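Probable protein phosphatase 2C 50 (Oryza sativa subsp. japonica, PDB 5ZCG) probably removes phosphate from serine and threonine side chains of proteins, acting as a magnesium-dependent phosphatase of the PP2C family. Local coordinates at residues A1-G5 with A54-G58; V79-L84 with V106-C110; V263-Q267 with Y299-L303. The protein carries 5 engineered substitutions. All coordinates share one frame; numbering follows the deposited sequence.

Contact 1: A1-G5 with A54-G58; sequences APVWG and AHLFG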
ATOM      1  N   ALA A   1     -22.493 -17.187 -12.389  1.00 68.07           N
ATOM      2  CA  ALA A   1     -21.660 -18.113 -13.151  1.00 65.10           C
ATOM      3  C   ALA A   1     -20.329 -18.454 -12.460  1.00 60.86           C
ATOM      4  O   ALA A   1     -19.983 -19.633 -12.379  1.00 65.69           O
ATOM      5  CB  ALA A   1     -21.405 -17.559 -14.558  1.00 65.07           C
ATOM      6  N   PRO A   2     -19.568 -17.459 -11.983  1.00 52.93           N
ATOM      7  CA  PRO A   2     -18.276 -17.778 -11.363  1.00 46.96           C
ATOM      8  C   PRO A   2     -18.438 -18.567 -10.069  1.00 43.68           C
ATOM      9  O   PRO A   2     -19.392 -18.383  -9.308  1.00 41.72           O
ATOM     10  CB  PRO A   2     -17.650 -16.402 -11.105  1.00 44.81           C
ATOM     11  CG  PRO A   2     -18.792 -15.480 -11.019  1.00 46.44           C
ATOM     12  CD  PRO A   2     -19.795 -15.998 -12.004  1.00 50.74           C
ATOM     13  N   VAL A   3     -17.487 -19.463  -9.836  1.00 39.21           N
ATOM     14  CA  VAL A   3     -17.504 -20.385  -8.704  1.00 37.44           C
ATOM     15  C   VAL A   3     -16.358 -19.962  -7.791  1.00 34.69           C
ATOM     16  O   VAL A   3     -15.190 -20.236  -8.078  1.00 33.26           O
ATOM     17  CB  VAL A   3     -17.362 -21.840  -9.165  1.00 38.51           C
ATOM     18  CG1 VAL A   3     -17.489 -22.800  -8.002  1.00 40.80           C
ATOM     19  CG2 VAL A   3     -18.404 -22.155 -10.252  1.00 39.89           C
ATOM     20  N   TRP A   4     -16.670 -19.271  -6.696  1.00 34.23           N
ATOM     21  CA  TRP A   4     -15.605 -18.675  -5.903  1.00 37.27           C
ATOM     22  C   TRP A   4     -15.960 -18.670  -4.425  1.00 34.41           C
ATOM     23  O   TRP A   4     -17.129 -18.726  -4.039  1.00 33.57           O
ATOM     24  CB  TRP A   4     -15.316 -17.242  -6.353  1.00 35.10           C
ATOM     25  CG  TRP A   4     -16.513 -16.354  -6.231  1.00 36.48           C
ATOM     26  CD1 TRP A   4     -17.550 -16.251  -7.114  1.00 43.76           C
ATOM     27  CD2 TRP A   4     -16.805 -15.451  -5.160  1.00 36.48           C
ATOM     28  NE1 TRP A   4     -18.469 -15.334  -6.660  1.00 45.52           N
ATOM     29  CE2 TRP A   4     -18.034 -14.829  -5.461  1.00 41.94           C
ATOM     30  CE3 TRP A   4     -16.144 -15.104  -3.978  1.00 38.82           C
ATOM     31  CZ2 TRP A   4     -18.615 -13.881  -4.623  1.00 44.33           C
ATOM     32  CZ3 TRP A   4     -16.725 -14.167  -3.143  1.00 42.72           C
ATOM     33  CH2 TRP A   4     -17.949 -13.568  -3.468  1.00 46.71           C
ATOM     34  N   GLY A   5     -14.919 -18.567  -3.611  1.00 36.86           N
ATOM     35  CA  GLY A   5     -15.078 -18.385  -2.182  1.00 40.04           C
ATOM     36  C   GLY A   5     -14.068 -17.377  -1.677  1.00 41.25           C
ATOM     37  O   GLY A   5     -12.983 -17.218  -2.241  1.00 41.51           O
ATOM     38  N   ALA A  54     -17.219 -11.287 -18.465  1.00 28.11           N
ATOM     39  CA  ALA A  54     -16.070 -11.513 -17.598  1.00 30.97           C
ATOM     40  C   ALA A  54     -16.399 -11.094 -16.171  1.00 33.89           C
ATOM     41  O   ALA A  54     -17.208 -10.191 -15.942  1.00 35.36           O
ATOM     42  CB  ALA A  54     -14.830 -10.748 -18.078  1.00 25.82           C
ATOM     43  N   HIS A  55     -15.738 -11.749 -15.216  1.00 33.41           N
ATOM     44  CA  HIS A  55     -15.874 -11.475 -13.793  1.00 35.80           C
ATOM     45  C   HIS A  55     -14.548 -10.966 -13.251  1.00 32.48           C
ATOM     46  O   HIS A  55     -13.480 -11.313 -13.759  1.00 33.07           O
ATOM     47  CB  HIS A  55     -16.294 -12.730 -13.026  1.00 40.14           C
ATOM     48  CG  HIS A  55     -17.003 -13.738 -13.869  1.00 39.73           C
ATOM     49  ND1 HIS A  55     -18.251 -13.509 -14.406  1.00 41.18           N
ATOM     50  CD2 HIS A  55     -16.636 -14.974 -14.278  1.00 40.09           C
ATOM     51  CE1 HIS A  55     -18.625 -14.562 -15.110  1.00 41.70           C
ATOM     52  NE2 HIS A  55     -17.662 -15.466 -15.046  1.00 43.34           N
ATOM     53  N   LEU A  56     -14.606 -10.147 -12.211  1.00 29.58           N
ATOM     54  CA  LEU A  56     -13.396  -9.575 -11.638  1.00 31.31           C
ATOM     55  C   LEU A  56     -13.244 -10.015 -10.188  1.00 29.79           C
ATOM     56  O   LEU A  56     -14.203  -9.953  -9.413  1.00 28.48           O
ATOM     57  CB  LEU A  56     -13.399  -8.046 -11.737  1.00 31.93           C
ATOM     58  CG  LEU A  56     -12.015  -7.421 -11.520  1.00 37.96           C
ATOM     59  CD1 LEU A  56     -11.094  -7.736 -12.686  1.00 42.77           C
ATOM     60  CD2 LEU A  56     -12.108  -5.929 -11.320  1.00 39.45           C
ATOM     61  N   PHE A  57     -12.050 -10.483  -9.833  1.00 30.07           N
ATOM     62  CA  PHE A  57     -11.702 -10.795  -8.453  1.00 28.11           C
ATOM     63  C   PHE A  57     -10.501  -9.957  -8.056  1.00 26.80           C
ATOM     64  O   PHE A  57      -9.600  -9.727  -8.864  1.00 26.83           O
ATOM     65  CB  PHE A  57     -11.400 -12.290  -8.271  1.00 28.34           C
ATOM     66  CG  PHE A  57     -12.523 -13.179  -8.709  1.00 30.60           C
ATOM     67  CD1 PHE A  57     -13.555 -13.490  -7.840  1.00 32.17           C
ATOM     68  CD2 PHE A  57     -12.558 -13.689  -9.997  1.00 30.13           C
ATOM     69  CE1 PHE A  57     -14.598 -14.303  -8.243  1.00 33.12           C
ATOM     70  CE2 PHE A  57     -13.595 -14.504 -10.405  1.00 33.28           C
ATOM     71  CZ  PHE A  57     -14.618 -14.811  -9.531  1.00 33.45           C
ATOM     72  N   GLY A  58     -10.499  -9.476  -6.823  1.00 25.01           N
ATOM     73  CA  GLY A  58      -9.413  -8.620  -6.400  1.00 27.81           C
ATOM     74  C   GLY A  58      -9.133  -8.693  -4.917  1.00 28.71           C
ATOM     75  O   GLY A  58     -10.056  -8.811  -4.107  1.00 27.21           O
TER
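The His55 ring carries Pro2 on one of its faces: Pro2 CD sits 3.7 Å from the centroid of that ring, only 12° off its normal, a well-centred CH-pi contact. The rest of the pyrrolidine spreads over the same imidazole, with Pro2 CB reaching His55 CD2 at 3.6 Å. Phe57 is used differently, by its rim. Near the plane of its ring, the edge meets Pro2 CB, 3.8 Å from Phe57 CZ, and the start of the indole, where Trp4 CG lies 3.5 Å from Phe57 CE1. Trp4 in turn offers a face to that edge. The five-membered ring and the phenyl ring have centroids 5.2 Å apart and planes inclined at 61°, an offset edge-to-face pair. With CG of Trp4 held between the backbone N and the carbonyl carbon (chi1 60°), the indole presents a face of its five-membered ring to the edge of Phe57. Pro2 thus fills the corner between the two aromatic side chains of 54-58. The imidazole has a polar tie as well: His55 ND1 is hydrogen-bonded to the backbone N of Arg25, which helps fix the ring against the proline. Ala22 touches both Trp4 and Phe57, and Val318 of strand 313-319 does the same. No hydrogen bond joins 1-5 to 54-58, because they belong to different sheets: strand 3-9 is an outermost strand of one, and strand 53-63 pairs within the other. Two antiparallel sheets packed on each other through such side chains are the central beta-sandwich of the PP2C fold.

Contact 2: V79-L84 with V106-C110; sequences VLSAAL and VFTKC. Engineered in segment 79-84: Ala82 (natural residue Glu), Ala83 (natural residue Glu).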
ATOM      1  N   VAL A  79     -14.034   1.400 -12.785  1.00 28.77           N
ATOM      2  CA  VAL A  79     -13.133   2.079 -13.711  1.00 27.24           C
ATOM      3  C   VAL A  79     -12.687   1.125 -14.810  1.00 29.74           C
ATOM      4  O   VAL A  79     -12.637   1.494 -15.991  1.00 27.43           O
ATOM      5  CB  VAL A  79     -11.935   2.687 -12.956  1.00 25.76           C
ATOM      6  CG1 VAL A  79     -10.901   3.235 -13.932  1.00 27.12           C
ATOM      7  CG2 VAL A  79     -12.408   3.791 -12.022  1.00 25.11           C
ATOM      8  N   LEU A  80     -12.389  -0.129 -14.450  1.00 27.55           N
ATOM      9  CA  LEU A  80     -11.960  -1.099 -15.449  1.00 27.18           C
ATOM     10  C   LEU A  80     -13.083  -1.421 -16.428  1.00 28.80           C
ATOM     11  O   LEU A  80     -12.834  -1.557 -17.631  1.00 29.96           O
ATOM     12  CB  LEU A  80     -11.465  -2.371 -14.778  1.00 27.18           C
ATOM     13  CG  LEU A  80     -10.881  -3.403 -15.745  1.00 25.36           C
ATOM     14  CD1 LEU A  80      -9.677  -2.830 -16.465  1.00 26.04           C
ATOM     15  CD2 LEU A  80     -10.499  -4.663 -15.006  1.00 25.29           C
ATOM     16  N   SER A  81     -14.324  -1.552 -15.941  1.00 24.84           N
ATOM     17  CA  SER A  81     -15.431  -1.847 -16.844  1.00 31.16           C
ATOM     18  C   SER A  81     -15.625  -0.721 -17.850  1.00 29.61           C
ATOM     19  O   SER A  81     -15.756  -0.965 -19.057  1.00 32.14           O
ATOM     20  CB  SER A  81     -16.712  -2.078 -16.048  1.00 31.01           C
ATOM     21  OG  SER A  81     -17.706  -2.656 -16.872  1.00 33.63           O
ATOM     22  N   ALA A  82     -15.627   0.529 -17.366  1.00 31.17           N
ATOM     23  CA  ALA A  82     -15.772   1.668 -18.271  1.00 32.45           C
ATOM     24  C   ALA A  82     -14.618   1.741 -19.267  1.00 33.80           C
ATOM     25  O   ALA A  82     -14.829   2.016 -20.458  1.00 34.43           O
ATOM     26  CB  ALA A  82     -15.870   2.968 -17.471  1.00 31.60           C
ATOM     27  N   ALA A  83     -13.389   1.501 -18.801  1.00 32.28           N
ATOM     28  CA  ALA A  83     -12.234   1.558 -19.692  1.00 31.42           C
ATOM     29  C   ALA A  83     -12.292   0.459 -20.744  1.00 35.04           C
ATOM     30  O   ALA A  83     -11.918   0.683 -21.901  1.00 35.86           O
ATOM     31  CB  ALA A  83     -10.936   1.459 -18.883  1.00 27.73           C
ATOM     32  N   LEU A  84     -12.776  -0.726 -20.371  1.00 31.36           N
ATOM     33  CA  LEU A  84     -12.899  -1.814 -21.336  1.00 32.15           C
ATOM     34  C   LEU A  84     -13.953  -1.499 -22.390  1.00 33.11           C
ATOM     35  O   LEU A  84     -13.757  -1.793 -23.577  1.00 38.66           O
ATOM     36  CB  LEU A  84     -13.228  -3.123 -20.617  1.00 33.28           C
ATOM     37  CG  LEU A  84     -12.042  -3.778 -19.902  1.00 33.80           C
ATOM     38  CD1 LEU A  84     -12.500  -4.944 -19.043  1.00 27.30           C
ATOM     39  CD2 LEU A  84     -11.001  -4.229 -20.916  1.00 37.69           C
ATOM     40  N   VAL A 106      -4.624  -0.670 -20.822  1.00 35.67           N
ATOM     41  CA  VAL A 106      -5.918  -0.495 -20.173  1.00 34.88           C
ATOM     42  C   VAL A 106      -5.790  -0.717 -18.666  1.00 31.38           C
ATOM     43  O   VAL A 106      -6.336   0.056 -17.864  1.00 30.99           O
ATOM     44  CB  VAL A 106      -6.988  -1.403 -20.823  1.00 37.06           C
ATOM     45  CG1 VAL A 106      -6.739  -2.878 -20.540  1.00 40.27           C
ATOM     46  CG2 VAL A 106      -8.381  -1.000 -20.357  1.00 38.12           C
ATOM     47  N   PHE A 107      -4.994  -1.708 -18.246  1.00 28.66           N
ATOM     48  CA  PHE A 107      -4.834  -1.907 -16.806  1.00 29.80           C
ATOM     49  C   PHE A 107      -3.990  -0.799 -16.178  1.00 30.13           C
ATOM     50  O   PHE A 107      -4.291  -0.337 -15.067  1.00 29.69           O
ATOM     51  CB  PHE A 107      -4.227  -3.279 -16.526  1.00 28.77           C
ATOM     52  CG  PHE A 107      -5.250  -4.364 -16.348  1.00 28.37           C
ATOM     53  CD1 PHE A 107      -6.113  -4.349 -15.262  1.00 25.88           C
ATOM     54  CD2 PHE A 107      -5.350  -5.393 -17.261  1.00 26.01           C
ATOM     55  CE1 PHE A 107      -7.051  -5.340 -15.097  1.00 27.25           C
ATOM     56  CE2 PHE A 107      -6.294  -6.388 -17.101  1.00 28.90           C
ATOM     57  CZ  PHE A 107      -7.144  -6.360 -16.016  1.00 26.59           C
ATOM     58  N   THR A 108      -2.946  -0.343 -16.876  1.00 29.47           N
ATOM     59  CA  THR A 108      -2.120   0.745 -16.362  1.00 30.43           C
ATOM     60  C   THR A 108      -2.944   2.011 -16.179  1.00 32.35           C
ATOM     61  O   THR A 108      -2.854   2.678 -15.140  1.00 32.93           O
ATOM     62  CB  THR A 108      -0.944   0.995 -17.309  1.00 33.48           C
ATOM     63  OG1 THR A 108      -0.033  -0.109 -17.244  1.00 36.02           O
ATOM     64  CG2 THR A 108      -0.209   2.281 -16.941  1.00 32.10           C
ATOM     65  N   LYS A 109      -3.765   2.349 -17.181  1.00 25.77           N
ATOM     66  CA  LYS A 109      -4.597   3.543 -17.104  1.00 26.48           C
ATOM     67  C   LYS A 109      -5.666   3.412 -16.028  1.00 25.46           C
ATOM     68  O   LYS A 109      -5.964   4.386 -15.330  1.00 23.88           O
ATOM     69  CB  LYS A 109      -5.241   3.825 -18.465  1.00 34.44           C
ATOM     70  CG  LYS A 109      -4.444   4.766 -19.369  1.00 43.80           C
ATOM     71  CD  LYS A 109      -3.034   4.249 -19.616  1.00 53.01           C
ATOM     72  CE  LYS A 109      -2.063   5.371 -19.948  1.00 59.14           C
ATOM     73  NZ  LYS A 109      -0.650   4.959 -19.702  1.00 61.81           N
ATOM     74  N   CYS A 110      -6.254   2.222 -15.869  1.00 30.06           N
ATOM     75  CA  CYS A 110      -7.245   2.039 -14.811  1.00 32.04           C
ATOM     76  C   CYS A 110      -6.619   2.226 -13.430  1.00 26.38           C
ATOM     77  O   CYS A 110      -7.148   2.965 -12.585  1.00 27.21           O
ATOM     78  CB  CYS A 110      -7.886   0.656 -14.934  1.00 37.79           C
ATOM     79  SG  CYS A 110      -8.692   0.061 -13.424  1.00 37.66           S
TER
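Leu80 carries CG opposite its backbone N (chi1 -175°), which swings its two methyls out to Phe107, and Cys110 has the same kind of rotamer (chi1 160°), which brings SG back against the turn holding Val79 and Leu80. Leu80 CD2 comes within 3.5 Å of Phe107 CE1, meeting the ring obliquely, while Leu80 CD1 lies beside the same carbon at 3.9 Å. Cys110 SG packs against two neighbours in sequence, 3.9 Å from Val79 CG1, and Cys110 SG is equally far, 3.9 Å, from Leu80 CB. These residues pair helix 67-91 with helix 99-118, whose local axes make 135° between their N-to-C directions and approach to 9.6 Å; together they belong to the helical layer covering one sheet of the PP2C sandwich. On the sheet side, Leu80 and Leu84 rest on Phe26 of strand 18-28, and Phe107 reaches Val148 and Val157. One turn further along 79-84, Val106 CG2 takes over as the touching branch. It reaches Ala83 CB, an engineered position that is Glu in the natural protein, at 3.8 Å, and Leu84 CD2 comes across it at about a right angle, 4.2 Å away.

Contact 3: V263-Q267 with Y299-L303; sequences VARRQ and YLMRL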
ATOM      1  N   VAL A 263      -3.421 -27.428  -1.021  1.00 34.20           N
ATOM      2  CA  VAL A 263      -4.501 -27.332  -0.045  1.00 35.60           C
ATOM      3  C   VAL A 263      -5.799 -26.909  -0.722  1.00 37.21           C
ATOM      4  O   VAL A 263      -6.854 -27.507  -0.494  1.00 40.29           O
ATOM      5  CB  VAL A 263      -4.108 -26.367   1.091  1.00 36.18           C
ATOM      6  CG1 VAL A 263      -5.339 -25.937   1.868  1.00 34.61           C
ATOM      7  CG2 VAL A 263      -3.098 -27.029   2.028  1.00 41.88           C
ATOM      8  N   ALA A 264      -5.743 -25.889  -1.586  1.00 37.30           N
ATOM      9  CA  ALA A 264      -6.966 -25.385  -2.205  1.00 34.86           C
ATOM     10  C   ALA A 264      -7.620 -26.444  -3.081  1.00 34.07           C
ATOM     11  O   ALA A 264      -8.830 -26.701  -2.973  1.00 38.87           O
ATOM     12  CB  ALA A 264      -6.662 -24.121  -3.019  1.00 30.83           C
ATOM     13  N   ARG A 265      -6.833 -27.072  -3.962  1.00 36.99           N
ATOM     14  CA  ARG A 265      -7.409 -28.060  -4.870  1.00 41.80           C
ATOM     15  C   ARG A 265      -7.968 -29.264  -4.116  1.00 43.73           C
ATOM     16  O   ARG A 265      -9.093 -29.721  -4.399  1.00 41.79           O
ATOM     17  CB  ARG A 265      -6.348 -28.489  -5.885  1.00 44.56           C
ATOM     18  CG  ARG A 265      -6.587 -29.850  -6.509  1.00 50.91           C
ATOM     19  CD  ARG A 265      -5.404 -30.287  -7.361  1.00 57.99           C
ATOM     20  NE  ARG A 265      -5.714 -31.497  -8.119  1.00 64.25           N
ATOM     21  CZ  ARG A 265      -5.655 -32.726  -7.617  1.00 66.02           C
ATOM     22  NH1 ARG A 265      -5.295 -32.910  -6.354  1.00 66.84           N
ATOM     23  NH2 ARG A 265      -5.958 -33.774  -8.374  1.00 66.15           N
ATOM     24  N   ARG A 266      -7.240 -29.745  -3.107  1.00 43.85           N
ATOM     25  CA  ARG A 266      -7.706 -30.927  -2.402  1.00 44.14           C
ATOM     26  C   ARG A 266      -8.919 -30.576  -1.530  1.00 39.90           C
ATOM     27  O   ARG A 266      -9.832 -31.387  -1.364  1.00 40.14           O
ATOM     28  CB  ARG A 266      -6.584 -31.538  -1.574  1.00 50.16           C
ATOM     29  CG  ARG A 266      -7.057 -32.210  -0.292  1.00 54.65           C
ATOM     30  CD  ARG A 266      -5.949 -32.955   0.405  1.00 56.79           C
ATOM     31  NE  ARG A 266      -4.837 -32.076   0.752  1.00 61.38           N
ATOM     32  CZ  ARG A 266      -4.932 -31.008   1.543  1.00 56.74           C
ATOM     33  NH1 ARG A 266      -6.090 -30.663   2.093  1.00 56.30           N
ATOM     34  NH2 ARG A 266      -3.859 -30.276   1.780  1.00 52.44           N
ATOM     35  N   GLN A 267      -8.981 -29.345  -0.994  1.00 38.64           N
ATOM     36  CA  GLN A 267     -10.159 -28.929  -0.235  1.00 39.54           C
ATOM     37  C   GLN A 267     -11.392 -28.879  -1.122  1.00 38.96           C
ATOM     38  O   GLN A 267     -12.475 -29.291  -0.700  1.00 37.91           O
ATOM     39  CB  GLN A 267      -9.891 -27.576   0.423  1.00 36.35           C
ATOM     40  CG  GLN A 267      -9.169 -27.695   1.753  1.00 38.86           C
ATOM     41  CD  GLN A 267      -9.911 -28.573   2.742  1.00 45.96           C
ATOM     42  OE1 GLN A 267     -11.067 -28.303   3.076  1.00 50.17           O
ATOM     43  NE2 GLN A 267      -9.251 -29.630   3.218  1.00 40.10           N
ATOM     44  N   TYR A 299     -10.029 -22.775   4.776  1.00 45.07           N
ATOM     45  CA  TYR A 299      -8.909 -23.609   5.189  1.00 41.61           C
ATOM     46  C   TYR A 299      -7.581 -22.885   5.008  1.00 37.64           C
ATOM     47  O   TYR A 299      -6.706 -22.967   5.873  1.00 36.99           O
ATOM     48  CB  TYR A 299      -8.923 -24.923   4.409  1.00 42.15           C
ATOM     49  CG  TYR A 299      -8.166 -26.054   5.069  1.00 42.74           C
ATOM     50  CD1 TYR A 299      -6.783 -26.113   5.013  1.00 43.57           C
ATOM     51  CD2 TYR A 299      -8.840 -27.069   5.741  1.00 43.90           C
ATOM     52  CE1 TYR A 299      -6.087 -27.141   5.605  1.00 46.95           C
ATOM     53  CE2 TYR A 299      -8.151 -28.106   6.339  1.00 44.82           C
ATOM     54  CZ  TYR A 299      -6.772 -28.135   6.269  1.00 48.21           C
ATOM     55  OH  TYR A 299      -6.068 -29.156   6.860  1.00 49.17           O
ATOM     56  N   LEU A 300      -7.405 -22.172   3.889  1.00 39.09           N
ATOM     57  CA  LEU A 300      -6.150 -21.442   3.682  1.00 34.58           C
ATOM     58  C   LEU A 300      -5.988 -20.333   4.719  1.00 32.73           C
ATOM     59  O   LEU A 300      -4.899 -20.139   5.273  1.00 35.13           O
ATOM     60  CB  LEU A 300      -6.093 -20.868   2.265  1.00 32.36           C
ATOM     61  CG  LEU A 300      -5.685 -21.886   1.189  1.00 34.63           C
ATOM     62  CD1 LEU A 300      -5.816 -21.304  -0.214  1.00 33.46           C
ATOM     63  CD2 LEU A 300      -4.275 -22.431   1.421  1.00 30.29           C
ATOM     64  N   MET A 301      -7.066 -19.589   4.991  1.00 33.68           N
ATOM     65  CA  MET A 301      -7.052 -18.578   6.053  1.00 35.93           C
ATOM     66  C   MET A 301      -6.638 -19.166   7.393  1.00 37.64           C
ATOM     67  O   MET A 301      -5.686 -18.687   8.031  1.00 41.61           O
ATOM     68  CB  MET A 301      -8.437 -17.927   6.158  1.00 39.72           C
ATOM     69  CG  MET A 301      -8.618 -16.957   7.324  1.00 45.19           C
ATOM     70  SD  MET A 301     -10.037 -15.859   7.116  1.00 53.34           S
ATOM     71  CE  MET A 301     -11.121 -16.443   8.424  1.00 55.11           C
ATOM     72  N   ARG A 302      -7.336 -20.212   7.820  1.00 37.20           N
ATOM     73  CA  ARG A 302      -7.049 -20.817   9.111  1.00 44.70           C
ATOM     74  C   ARG A 302      -5.647 -21.413   9.152  1.00 43.26           C
ATOM     75  O   ARG A 302      -4.981 -21.359  10.195  1.00 46.03           O
ATOM     76  CB  ARG A 302      -8.104 -21.879   9.443  1.00 48.15           C
ATOM     77  CG  ARG A 302      -9.327 -21.319  10.156  1.00 54.80           C
ATOM     78  CD  ARG A 302     -10.622 -21.912   9.624  1.00 60.81           C
ATOM     79  NE  ARG A 302     -10.470 -23.303   9.202  1.00 68.42           N
ATOM     80  CZ  ARG A 302     -11.411 -23.998   8.568  1.00 70.95           C
ATOM     81  NH1 ARG A 302     -12.579 -23.435   8.287  1.00 70.36           N
ATOM     82  NH2 ARG A 302     -11.190 -25.260   8.222  1.00 73.06           N
ATOM     83  N   LEU A 303      -5.175 -21.955   8.029  1.00 44.19           N
ATOM     84  CA  LEU A 303      -3.809 -22.455   7.939  1.00 43.65           C
ATOM     85  C   LEU A 303      -2.805 -21.344   8.192  1.00 45.28           C
ATOM     86  O   LEU A 303      -1.875 -21.502   8.994  1.00 45.17           O
ATOM     87  CB  LEU A 303      -3.573 -23.062   6.553  1.00 43.13           C
ATOM     88  CG  LEU A 303      -2.155 -23.530   6.233  1.00 39.45           C
ATOM     89  CD1 LEU A 303      -1.632 -24.447   7.346  1.00 44.43           C
ATOM     90  CD2 LEU A 303      -2.116 -24.226   4.884  1.00 35.39           C
TER
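Leu303 N donates to Tyr299 O over 2.8 Å, a bond internal to helix 291-306 that sets these two residues one turn apart, both directed at the 263-267 segment. Its counterpart there, Gln267 N to Val263 O, spaces the two residues that receive them. Between the helices themselves no hydrogen bond passes; the polar group that matters is the Gln267 side-chain amide, and it is laid on a ring. Gln267 CD stands 3.5 Å from Tyr299 CD2, and Gln267 NE2 lies over the same ring face, 3.6 Å from Tyr299 CE2. Amide and ring planes differ by only 18°, so this is a flat stack, with the N-H bonds running along the ring rather than down into it. The glutamine reaches this position by a bend at chi2 (-57°), which lays the amide over the face of the tyrosine ring. A leucine in its place would probably keep some carbon contact but lose the flat amide on Tyr299, leaving that ring freer to turn. Nearer the sheet the contact becomes wholly apolar. Val263 CG1 wedges between Tyr299 CD1 at 3.5 Å and Leu300 CD2 at 3.7 Å, while its other methyl, CG2, reaches Leu303 CD2 at 4.1 Å. Ala264 CB touches Leu300 CD1, and beneath this pair lie Ile245 of strand 241-247 and Val317 of strand 313-319. Helices 257-274 and 291-306, with an angle of 137° between their N-to-C directions and local axes 10.8 Å apart at closest approach, thus form part of the helical layer on the second sheet of the PP2C sandwich. With neither hydrogen bond nor salt bridge between the segments, their association here rests on shape: methyl groups fitted together close to the sheet, and an amide stacked on an aromatic face farther out.

How the contacts relate
The three contacts section the sandwich from one helical layer to the other. Contact 1 lies between the two sheets, and contacts 2 and 3 lie in the outer layers on opposite sides of the chain's centre, their own centres about 32 Å apart. Contact 1 is about 18 Å from each, centre to centre. It touches contact 2 directly, since Leu56 CD1, facing away from contact 1's interface, packs on Leu80 CD2 at 3.9 Å; contact 3 remains about 8 Å off at the nearest atoms. Strand 53-63 leads on from 54-58 to the magnesium ligands Asp61 and Gly62. Another ligand, Asp311, follows helix 291-306 of contact 3, and Asp249 opens the short helix 249-252 that precedes helix 257-274.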